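Local coordinates for uncharacterized protein (Acinetobacter baumannii, PDB 4PUX) that is of unknown function but folds as a single curled antiparallel beta-barrel of the DUF3237 family, which is grouped with the AOC-like barrels, at residues A[21-27]-A[39-45]; A[60-64]-A[75-80]; A[120-126]-A[141-147]. One frame throughout, in Å; residues are numbered along the deposited sequence.

Interaction 1: residues A[21-27]-A[39-45]; sequences DLNAPVW and RIIPITG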
loop_
_atom_site.group_PDB
_atom_site.type_symbol
_atom_site.label_atom_id
_atom_site.label_comp_id
_atom_site.label_asym_id
_atom_site.label_seq_id
_atom_site.Cartn_x
_atom_site.Cartn_y
_atom_site.Cartn_z
ATOM N N ASP A 21 -2.119 4.493 -9.576
ATOM C CA ASP A 21 -3.217 4.395 -10.568
ATOM C C ASP A 21 -3.519 2.895 -10.817
ATOM O O ASP A 21 -2.593 2.094 -11.036
ATOM C CB ASP A 21 -2.807 5.048 -11.883
ATOM C CG ASP A 21 -2.823 6.562 -11.824
ATOM O OD1 ASP A 21 -3.549 7.109 -10.991
ATOM O OD2 ASP A 21 -2.105 7.227 -12.619
ATOM N N LEU A 22 -4.819 2.558 -10.821
ATOM C CA LEU A 22 -5.325 1.181 -11.054
ATOM C C LEU A 22 -6.269 1.226 -12.280
ATOM O O LEU A 22 -7.446 0.851 -12.194
ATOM C CB LEU A 22 -6.073 0.688 -9.810
ATOM C CG LEU A 22 -5.329 0.871 -8.500
ATOM C CD1 LEU A 22 -6.235 0.465 -7.348
ATOM C CD2 LEU A 22 -4.023 0.080 -8.492
ATOM N N ASN A 23 -5.748 1.748 -13.410
ATOM C CA ASN A 23 -6.601 2.109 -14.548
ATOM C C ASN A 23 -6.761 0.955 -15.586
ATOM O O ASN A 23 -6.513 1.101 -16.793
ATOM C CB ASN A 23 -6.073 3.392 -15.230
ATOM C CG ASN A 23 -6.159 4.663 -14.359
ATOM O OD1 ASN A 23 -5.415 5.651 -14.623
ATOM N ND2 ASN A 23 -6.978 4.664 -13.376
ATOM N N ALA A 24 -7.150 -0.198 -15.067
ATOM C CA ALA A 24 -7.418 -1.399 -15.852
ATOM C C ALA A 24 -8.465 -2.218 -15.120
ATOM O O ALA A 24 -8.628 -2.077 -13.911
ATOM C CB ALA A 24 -6.131 -2.241 -16.040
ATOM N N PRO A 25 -9.201 -3.072 -15.854
ATOM C CA PRO A 25 -10.178 -3.891 -15.145
ATOM C C PRO A 25 -9.525 -4.893 -14.164
ATOM O O PRO A 25 -8.417 -5.398 -14.401
ATOM C CB PRO A 25 -10.915 -4.648 -16.276
ATOM C CG PRO A 25 -10.510 -3.978 -17.538
ATOM C CD PRO A 25 -9.200 -3.288 -17.304
ATOM N N VAL A 26 -10.207 -5.142 -13.047
ATOM C CA VAL A 26 -9.786 -6.147 -12.067
ATOM C C VAL A 26 -10.155 -7.530 -12.588
ATOM O O VAL A 26 -11.252 -7.715 -13.114
ATOM C CB VAL A 26 -10.456 -5.926 -10.687
ATOM C CG1 VAL A 26 -10.069 -7.029 -9.701
ATOM C CG2 VAL A 26 -10.101 -4.534 -10.100
ATOM N N TRP A 27 -9.211 -8.467 -12.509
ATOM C CA TRP A 27 -9.530 -9.873 -12.727
ATOM C C TRP A 27 -10.104 -10.475 -11.422
ATOM O O TRP A 27 -9.408 -10.566 -10.407
ATOM C CB TRP A 27 -8.337 -10.671 -13.246
ATOM C CG TRP A 27 -7.963 -10.464 -14.689
ATOM C CD1 TRP A 27 -8.703 -10.868 -15.815
ATOM C CD2 TRP A 27 -6.819 -9.806 -15.188
ATOM N NE1 TRP A 27 -8.036 -10.536 -16.951
ATOM C CE2 TRP A 27 -6.876 -9.886 -16.607
ATOM C CE3 TRP A 27 -5.691 -9.231 -14.591
ATOM C CZ2 TRP A 27 -5.871 -9.372 -17.431
ATOM C CZ3 TRP A 27 -4.705 -8.682 -15.425
ATOM C CH2 TRP A 27 -4.789 -8.795 -16.819
ATOM N N ARG A 39 -8.448 -11.587 -6.199
ATOM C CA ARG A 39 -8.623 -10.431 -7.082
ATOM C C ARG A 39 -7.223 -9.974 -7.537
ATOM O O ARG A 39 -6.339 -9.748 -6.693
ATOM C CB ARG A 39 -9.333 -9.263 -6.348
ATOM C CG ARG A 39 -10.604 -9.690 -5.625
ATOM C CD ARG A 39 -11.291 -8.514 -4.969
ATOM N NE ARG A 39 -11.865 -7.600 -5.941
ATOM C CZ ARG A 39 -11.658 -6.283 -5.999
ATOM N NH1 ARG A 39 -10.916 -5.649 -5.101
ATOM N NH2 ARG A 39 -12.275 -5.581 -6.933
ATOM N N ILE A 40 -7.005 -9.860 -8.850
ATOM C CA ILE A 40 -5.706 -9.414 -9.406
ATOM C C ILE A 40 -5.957 -8.051 -10.007
ATOM O O ILE A 40 -6.706 -7.899 -10.976
ATOM C CB ILE A 40 -5.109 -10.430 -10.396
ATOM C CG1 ILE A 40 -4.942 -11.805 -9.725
ATOM C CG2 ILE A 40 -3.795 -9.892 -11.003
ATOM C CD1 ILE A 40 -4.520 -12.926 -10.669
ATOM N N ILE A 41 -5.442 -7.046 -9.315
ATOM C CA ILE A 41 -5.725 -5.624 -9.561
ATOM C C ILE A 41 -4.483 -4.941 -10.205
ATOM O O ILE A 41 -3.474 -4.695 -9.508
ATOM C CB ILE A 41 -6.060 -4.916 -8.231
ATOM C CG1 ILE A 41 -7.189 -5.630 -7.474
ATOM C CG2 ILE A 41 -6.349 -3.410 -8.460
ATOM C CD1 ILE A 41 -7.296 -5.274 -6.025
ATOM N N PRO A 42 -4.465 -4.799 -11.535
ATOM C CA PRO A 42 -3.302 -4.183 -12.199
ATOM C C PRO A 42 -2.935 -2.790 -11.726
ATOM O O PRO A 42 -3.797 -1.947 -11.528
ATOM C CB PRO A 42 -3.693 -4.175 -13.679
ATOM C CG PRO A 42 -4.658 -5.259 -13.823
ATOM C CD PRO A 42 -5.492 -5.144 -12.538
ATOM N N ILE A 43 -1.630 -2.595 -11.554
ATOM C CA ILE A 43 -1.052 -1.281 -11.272
ATOM C C ILE A 43 -0.515 -0.695 -12.583
ATOM O O ILE A 43 0.403 -1.238 -13.176
ATOM C CB ILE A 43 0.063 -1.372 -10.189
ATOM C CG1 ILE A 43 -0.599 -1.763 -8.841
ATOM C CG2 ILE A 43 0.898 -0.060 -10.140
ATOM C CD1 ILE A 43 0.381 -2.252 -7.813
ATOM N N THR A 44 -1.112 0.424 -13.030
ATOM C CA THR A 44 -0.846 0.944 -14.373
ATOM C C THR A 44 0.071 2.150 -14.427
ATOM O O THR A 44 0.575 2.524 -15.508
ATOM C CB THR A 44 -2.218 1.272 -15.076
ATOM O OG1 THR A 44 -2.939 2.246 -14.315
ATOM C CG2 THR A 44 -3.054 -0.012 -15.210
ATOM N N GLY A 45 0.311 2.760 -13.270
ATOM C CA GLY A 45 1.154 3.951 -13.178
ATOM C C GLY A 45 0.910 4.681 -11.863
ATOM O O GLY A 45 0.369 4.112 -10.913
HETATM O O HOH W 1 -2.312 4.641 -15.484
HETATM O O HOH W 2 -6.717 -2.334 -11.783
#
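Two pairs of backbone hydrogen bonds fix the ends of this contact. D21 N donates to G45 O (2.9 Å) and T44 N to D21 O (3.0 Å); at the other end W27 N reaches I40 O (3.0 Å) and I40 N reaches W27 O (2.9 Å). The barrel strand 36-49 pairs antiparallel with strand 27-33 at I40 and with strand 12-21 at G45, and residues 22-26 loop out between them, with N23 at the centre of an inverse gamma turn. T44 suits the gap because its short side chain offers an acceptor: N23 N donates to T44 OG1 at 3.0 Å. Where the backbones separate, water 2 sits 2.9 Å from A24 O and 3.0 Å from P42 O. P42, lacking an amide hydrogen, fits the gap facing 21-27 and packs on A24. R39 forms a salt bridge with E28, and V26 CG1 lies over one face of its guanidinium. L22 CD1 lies 4.0 Å from I41 CG2. W27 CZ3 rests 3.8 Å from P42 CG.

Interaction 2: residues A[60-64]-A[75-80]; sequences NGADW and IDTRYL. With EDO (1,2-ethanediol), chain D.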
loop_
_atom_site.group_PDB
_atom_site.type_symbol
_atom_site.label_atom_id
_atom_site.label_comp_id
_atom_site.label_asym_id
_atom_site.label_seq_id
_atom_site.Cartn_x
_atom_site.Cartn_y
_atom_site.Cartn_z
ATOM N N ASN A 60 3.444 -1.834 -14.604
ATOM C CA ASN A 60 3.983 -3.138 -14.228
ATOM C C ASN A 60 3.356 -3.583 -12.902
ATOM O O ASN A 60 3.194 -2.768 -11.941
ATOM C CB ASN A 60 5.499 -3.069 -14.028
ATOM C CG ASN A 60 6.074 -4.359 -13.425
ATOM O OD1 ASN A 60 6.194 -5.425 -14.082
ATOM N ND2 ASN A 60 6.417 -4.279 -12.199
ATOM N N GLY A 61 3.060 -4.858 -12.822
ATOM C CA GLY A 61 2.625 -5.455 -11.583
ATOM C C GLY A 61 1.204 -5.221 -11.212
ATOM O O GLY A 61 0.349 -4.860 -12.057
ATOM N N ALA A 62 0.894 -5.553 -9.957
ATOM C CA ALA A 62 -0.483 -5.661 -9.481
ATOM C C ALA A 62 -0.531 -5.838 -7.965
ATOM O O ALA A 62 0.514 -6.054 -7.318
ATOM C CB ALA A 62 -1.185 -6.897 -10.144
ATOM N N ASP A 63 -1.728 -5.740 -7.424
ATOM C CA ASP A 63 -2.078 -6.281 -6.101
ATOM C C ASP A 63 -2.741 -7.640 -6.316
ATOM O O ASP A 63 -3.816 -7.728 -6.967
ATOM C CB ASP A 63 -3.002 -5.318 -5.327
ATOM C CG ASP A 63 -3.354 -5.791 -3.919
ATOM O OD1 ASP A 63 -2.840 -6.823 -3.469
ATOM O OD2 ASP A 63 -4.119 -5.035 -3.239
ATOM N N TRP A 64 -2.080 -8.693 -5.834
ATOM C CA TRP A 64 -2.657 -10.047 -5.783
ATOM C C TRP A 64 -3.383 -10.190 -4.419
ATOM O O TRP A 64 -2.769 -10.563 -3.429
ATOM C CB TRP A 64 -1.562 -11.111 -5.966
ATOM C CG TRP A 64 -1.051 -11.245 -7.384
ATOM C CD1 TRP A 64 -1.492 -12.193 -8.299
ATOM C CD2 TRP A 64 -0.109 -10.420 -8.107
ATOM N NE1 TRP A 64 -0.847 -12.033 -9.484
ATOM C CE2 TRP A 64 -0.010 -10.958 -9.420
ATOM C CE3 TRP A 64 0.697 -9.332 -7.767
ATOM C CZ2 TRP A 64 0.861 -10.435 -10.394
ATOM C CZ3 TRP A 64 1.597 -8.824 -8.744
ATOM C CH2 TRP A 64 1.682 -9.388 -10.012
ATOM N N ILE A 75 -3.424 -7.516 1.332
ATOM C CA ILE A 75 -2.716 -6.863 0.225
ATOM C C ILE A 75 -1.378 -7.564 0.015
ATOM O O ILE A 75 -0.639 -7.813 0.976
ATOM C CB ILE A 75 -2.440 -5.373 0.620
ATOM C CG1 ILE A 75 -3.701 -4.582 1.076
ATOM C CG2 ILE A 75 -1.622 -4.657 -0.421
ATOM C CD1 ILE A 75 -4.771 -4.588 0.234
ATOM N N ASP A 76 -1.034 -7.810 -1.261
ATOM C CA ASP A 76 0.266 -8.444 -1.638
ATOM C C ASP A 76 0.666 -7.958 -3.042
ATOM O O ASP A 76 0.094 -8.413 -4.040
ATOM C CB ASP A 76 0.185 -9.970 -1.583
ATOM C CG ASP A 76 1.546 -10.650 -1.686
ATOM O OD1 ASP A 76 2.276 -10.384 -2.664
ATOM O OD2 ASP A 76 1.854 -11.452 -0.796
ATOM N N THR A 77 1.522 -6.949 -3.102
ATOM C CA THR A 77 1.850 -6.286 -4.352
ATOM C C THR A 77 3.281 -6.495 -4.811
ATOM O O THR A 77 4.215 -6.679 -4.011
ATOM C CB THR A 77 1.608 -4.726 -4.299
ATOM O OG1 THR A 77 2.622 -4.134 -3.485
ATOM C CG2 THR A 77 0.185 -4.350 -3.734
ATOM N N ARG A 78 3.469 -6.356 -6.132
ATOM C CA ARG A 78 4.801 -6.148 -6.774
ATOM C C ARG A 78 4.624 -5.044 -7.821
ATOM O O ARG A 78 3.730 -5.165 -8.659
ATOM C CB ARG A 78 5.310 -7.414 -7.457
ATOM C CG ARG A 78 5.529 -8.561 -6.510
ATOM C CD ARG A 78 6.142 -9.797 -7.197
ATOM N NE ARG A 78 6.304 -10.889 -6.227
ATOM C CZ ARG A 78 6.814 -12.093 -6.516
ATOM N NH1 ARG A 78 7.125 -12.404 -7.782
ATOM N NH2 ARG A 78 6.976 -13.001 -5.546
ATOM N N TYR A 79 5.416 -3.979 -7.764
ATOM C CA TYR A 79 5.436 -2.934 -8.760
ATOM C C TYR A 79 6.768 -2.236 -8.838
ATOM O O TYR A 79 7.762 -2.706 -8.216
ATOM C CB TYR A 79 4.234 -2.007 -8.629
ATOM C CG TYR A 79 3.946 -1.261 -7.329
ATOM C CD1 TYR A 79 3.458 -1.914 -6.201
ATOM C CD2 TYR A 79 3.941 0.137 -7.309
ATOM C CE1 TYR A 79 3.042 -1.206 -5.074
ATOM C CE2 TYR A 79 3.533 0.846 -6.204
ATOM C CZ TYR A 79 3.028 0.197 -5.109
ATOM O OH TYR A 79 2.550 0.928 -4.042
ATOM N N LEU A 80 6.864 -1.166 -9.648
ATOM C CA LEU A 80 8.169 -0.653 -10.111
ATOM C C LEU A 80 8.201 0.869 -10.192
ATOM O O LEU A 80 7.295 1.470 -10.773
ATOM C CB LEU A 80 8.547 -1.307 -11.432
ATOM C CG LEU A 80 9.901 -0.980 -12.028
ATOM C CD1 LEU A 80 11.041 -1.406 -11.083
ATOM C CD2 LEU A 80 10.063 -1.696 -13.364
HETATM C C1 EDO D . -0.496 -0.917 -1.243
HETATM O O1 EDO D . -1.530 -1.699 -1.536
HETATM C C2 EDO D . 0.432 -0.680 -2.415
HETATM O O2 EDO D . -0.104 0.020 -3.520
HETATM O O HOH W 3 4.811 -0.576 -11.554
HETATM O O HOH W 4 7.788 -5.120 -9.969
#
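D63 adopts the t rotamer with chi2 near 0°, which carries its carboxylate along the neighbouring strand: D63 OD1 accepts from the backbone D76 N at 3.0 Å. A short acidic residue suits this spot, and D63 CB still packs 3.7 Å from T77 CG2. The p rotamer of T77 goes with a hydrogen bond between its hydroxyl and that of T93. W64, in the m rotamer, lies with its ring edge near R78, W64 CZ3 being 4.2 Å from R78 CB. These residues belong to the antiparallel beta hairpin of strands 54-67 and 73-83, one unit of the barrel wall, where A62 and R78 exchange backbone bonds (A62 N to R78 O 3.1 Å, R78 N to A62 O 3.2 Å). G61 has positive phi, and a CB there would collide with R78 O. Y79 is p at chi1, and its ring leads away from 60-64 to place OH by Y154; Y79 OH also hydrogen-bonds O2 of a 1,2-ethanediol, probably from the crystallisation liquor, at 2.9 Å.

Interaction 3: residues A[120-126]-A[141-147]; sequences FKITMQF and AVGSAMR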
loop_
_atom_site.group_PDB
_atom_site.type_symbol
_atom_site.label_atom_id
_atom_site.label_comp_id
_atom_site.label_asym_id
_atom_site.label_seq_id
_atom_site.Cartn_x
_atom_site.Cartn_y
_atom_site.Cartn_z
ATOM N N PHE A 120 -6.433 0.910 6.723
ATOM C CA PHE A 120 -5.722 0.528 5.478
ATOM C C PHE A 120 -4.261 0.928 5.692
ATOM O O PHE A 120 -3.867 2.077 5.450
ATOM C CB PHE A 120 -6.398 1.194 4.277
ATOM C CG PHE A 120 -5.878 0.787 2.906
ATOM C CD1 PHE A 120 -4.944 -0.242 2.713
ATOM C CD2 PHE A 120 -6.440 1.402 1.778
ATOM C CE1 PHE A 120 -4.530 -0.582 1.423
ATOM C CE2 PHE A 120 -6.010 1.074 0.506
ATOM C CZ PHE A 120 -5.078 0.062 0.334
ATOM N N LYS A 121 -3.468 -0.053 6.106
ATOM C CA LYS A 121 -2.058 0.114 6.482
ATOM C C LYS A 121 -1.222 -0.957 5.794
ATOM O O LYS A 121 -1.667 -2.097 5.615
ATOM C CB LYS A 121 -1.835 0.090 8.023
ATOM C CG LYS A 121 -2.730 1.036 8.847
ATOM C CD LYS A 121 -2.496 2.457 8.486
ATOM C CE LYS A 121 -2.801 3.454 9.594
ATOM N NZ LYS A 121 -4.185 3.909 9.537
ATOM N N ILE A 122 -0.001 -0.570 5.403
ATOM C CA ILE A 122 0.913 -1.459 4.713
ATOM C C ILE A 122 2.347 -1.405 5.269
ATOM O O ILE A 122 2.760 -0.400 5.878
ATOM C CB ILE A 122 0.962 -1.146 3.182
ATOM C CG1 ILE A 122 1.355 0.323 2.916
ATOM C CG2 ILE A 122 -0.384 -1.454 2.541
ATOM C CD1 ILE A 122 1.668 0.640 1.454
ATOM N N THR A 123 3.097 -2.471 4.984
ATOM C CA THR A 123 4.573 -2.506 5.097
ATOM C C THR A 123 5.169 -2.477 3.684
ATOM O O THR A 123 4.495 -2.894 2.710
ATOM C CB THR A 123 5.080 -3.744 5.859
ATOM O OG1 THR A 123 4.722 -4.938 5.150
ATOM C CG2 THR A 123 4.488 -3.796 7.253
HETATM N N MSE A 124 6.394 -1.989 3.578
HETATM C CA MSE A 124 7.032 -1.745 2.294
HETATM C C MSE A 124 8.457 -2.339 2.286
HETATM O O MSE A 124 9.210 -2.121 3.221
HETATM C CB MSE A 124 7.121 -0.219 2.032
HETATM C CG MSE A 124 5.793 0.503 2.119
HETATM SE SE MSE A 124 5.945 2.424 1.940
HETATM C CE MSE A 124 6.391 2.618 0.073
ATOM N N GLN A 125 8.832 -2.962 1.157
ATOM C CA GLN A 125 10.163 -3.540 0.940
ATOM C C GLN A 125 10.686 -3.066 -0.416
ATOM O O GLN A 125 9.961 -3.167 -1.441
ATOM C CB GLN A 125 10.079 -5.063 0.946
ATOM C CG GLN A 125 11.389 -5.754 0.755
ATOM C CD GLN A 125 11.260 -7.259 0.842
ATOM O OE1 GLN A 125 10.190 -7.820 1.164
ATOM N NE2 GLN A 125 12.333 -7.918 0.569
ATOM N N PHE A 126 11.885 -2.525 -0.425
ATOM C CA PHE A 126 12.509 -1.937 -1.628
ATOM C C PHE A 126 13.724 -2.715 -2.108
ATOM O O PHE A 126 14.495 -3.217 -1.294
ATOM C CB PHE A 126 12.970 -0.528 -1.319
ATOM C CG PHE A 126 11.916 0.386 -0.748
ATOM C CD1 PHE A 126 11.743 0.501 0.642
ATOM C CD2 PHE A 126 11.133 1.196 -1.589
ATOM C CE1 PHE A 126 10.810 1.431 1.173
ATOM C CE2 PHE A 126 10.200 2.096 -1.065
ATOM C CZ PHE A 126 10.013 2.182 0.333
ATOM N N ALA A 141 9.912 0.160 6.445
ATOM C CA ALA A 141 9.011 1.245 6.050
ATOM C C ALA A 141 7.555 0.811 6.060
ATOM O O ALA A 141 7.252 -0.369 5.905
ATOM C CB ALA A 141 9.412 1.764 4.649
ATOM N N VAL A 142 6.660 1.785 6.288
ATOM C CA VAL A 142 5.235 1.577 6.424
ATOM C C VAL A 142 4.449 2.685 5.717
ATOM O O VAL A 142 4.981 3.735 5.394
ATOM C CB VAL A 142 4.785 1.528 7.900
ATOM C CG1 VAL A 142 5.446 0.341 8.602
ATOM C CG2 VAL A 142 5.112 2.828 8.625
ATOM N N GLY A 143 3.206 2.405 5.417
ATOM C CA GLY A 143 2.303 3.349 4.774
ATOM C C GLY A 143 0.920 3.402 5.377
ATOM O O GLY A 143 0.415 2.402 5.886
ATOM N N SER A 144 0.304 4.583 5.305
ATOM C CA SER A 144 -1.094 4.810 5.690
ATOM C C SER A 144 -1.843 5.212 4.439
ATOM O O SER A 144 -1.487 6.213 3.800
ATOM C CB SER A 144 -1.192 5.914 6.724
ATOM O OG SER A 144 -2.536 6.178 7.082
ATOM N N ALA A 145 -2.802 4.397 4.043
ATOM C CA ALA A 145 -3.427 4.440 2.703
ATOM C C ALA A 145 -4.926 4.741 2.722
ATOM O O ALA A 145 -5.608 4.526 3.742
ATOM C CB ALA A 145 -3.188 3.085 1.999
HETATM N N MSE A 146 -5.432 5.142 1.572
HETATM C CA MSE A 146 -6.847 5.331 1.329
HETATM C C MSE A 146 -7.196 5.026 -0.139
HETATM O O MSE A 146 -6.484 5.463 -1.072
HETATM C CB MSE A 146 -7.246 6.762 1.713
HETATM C CG MSE A 146 -8.733 7.060 1.601
HETATM SE SE MSE A 146 -9.160 8.868 1.985
HETATM C CE MSE A 146 -8.662 8.854 3.887
ATOM N N ARG A 147 -8.252 4.259 -0.363
ATOM C CA ARG A 147 -8.819 4.074 -1.709
ATOM C C ARG A 147 -9.535 5.350 -2.201
ATOM O O ARG A 147 -10.228 6.032 -1.417
ATOM C CB ARG A 147 -9.882 2.989 -1.682
ATOM C CG ARG A 147 -9.464 1.601 -1.995
ATOM C CD ARG A 147 -10.808 0.879 -2.157
ATOM N NE ARG A 147 -10.883 -0.313 -2.972
ATOM C CZ ARG A 147 -12.007 -1.028 -3.076
ATOM N NH1 ARG A 147 -13.080 -0.655 -2.393
ATOM N NH2 ARG A 147 -12.060 -2.113 -3.836
HETATM O O HOH W 5 9.358 -2.850 5.970
#
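Strands 120-126 and 141-147 run antiparallel, their axes approaching to 4.5 Å with 146° between their directions, a marked twist. I122 and G143 form a hydrogen-bonded pair, I122 N to G143 O at 3.0 Å and G143 N to I122 O at 2.9 Å. The non-hydrogen-bonded pairs K121 with S144 and T123 with V142 flank it, and the CA atoms of T123 and V142 come within 4.3 Å. A145 N donates to F120 O at 2.9 Å, extending the pairing toward the start of 120-126. Near the other end, water 5 accepts from A141 N (3.1 Å) and lies 2.8 Å from M124 O, bridging the strands. In the closed antiparallel barrel this pair is flanked by strand 88-99 beside 120-126 and strand 151-159 beside 141-147. K121, T123, V142 and S144 share one face, where polar or beta-branched residues suit a surface that is largely exposed; the K121 ammonium group makes a cation-pi contact with Y119. The other face carries I122 and M124, both buried. G143 is fitting beside I122, since a CB on it would clash with I122 CG1. M124, a selenomethionine, has its CB 4.0 Å from A141 CB and extends toward F18, Y154 and A156. A141 CB also lies at the edge of the F126 ring, 3.8 Å from F126 CE1. At the far end A145 makes a CH-pi contact: its CB lies 3.5 Å from the centroid of the F120 ring, almost on the ring normal, and a small alanine allows the phenyl to settle flat over it.

In the fold
All three contacts join antiparallel neighbours in one barrel sheet, at different distances from the chain's centre. Interaction 1 is a surface contact about 14 Å out, between centres; interaction 2, about 9 Å out, and interaction 3, nearest at about 4 Å, are both partly buried. The first two share a seam, since strands 36-49 and 54-67 are adjacent: I41 O lies 2.9 Å from D63 N and I43 N 3.0 Å from G61 O, both probable hydrogen bonds. Interaction 3 meets interaction 2 through packing of I75 on F120. A threonine hydroxyl closes the loop in 1, a carboxylate-to-amide bond joins regular pairing in 2, and regular pairing sets G143 beside I122 and A145 under F120 in 3.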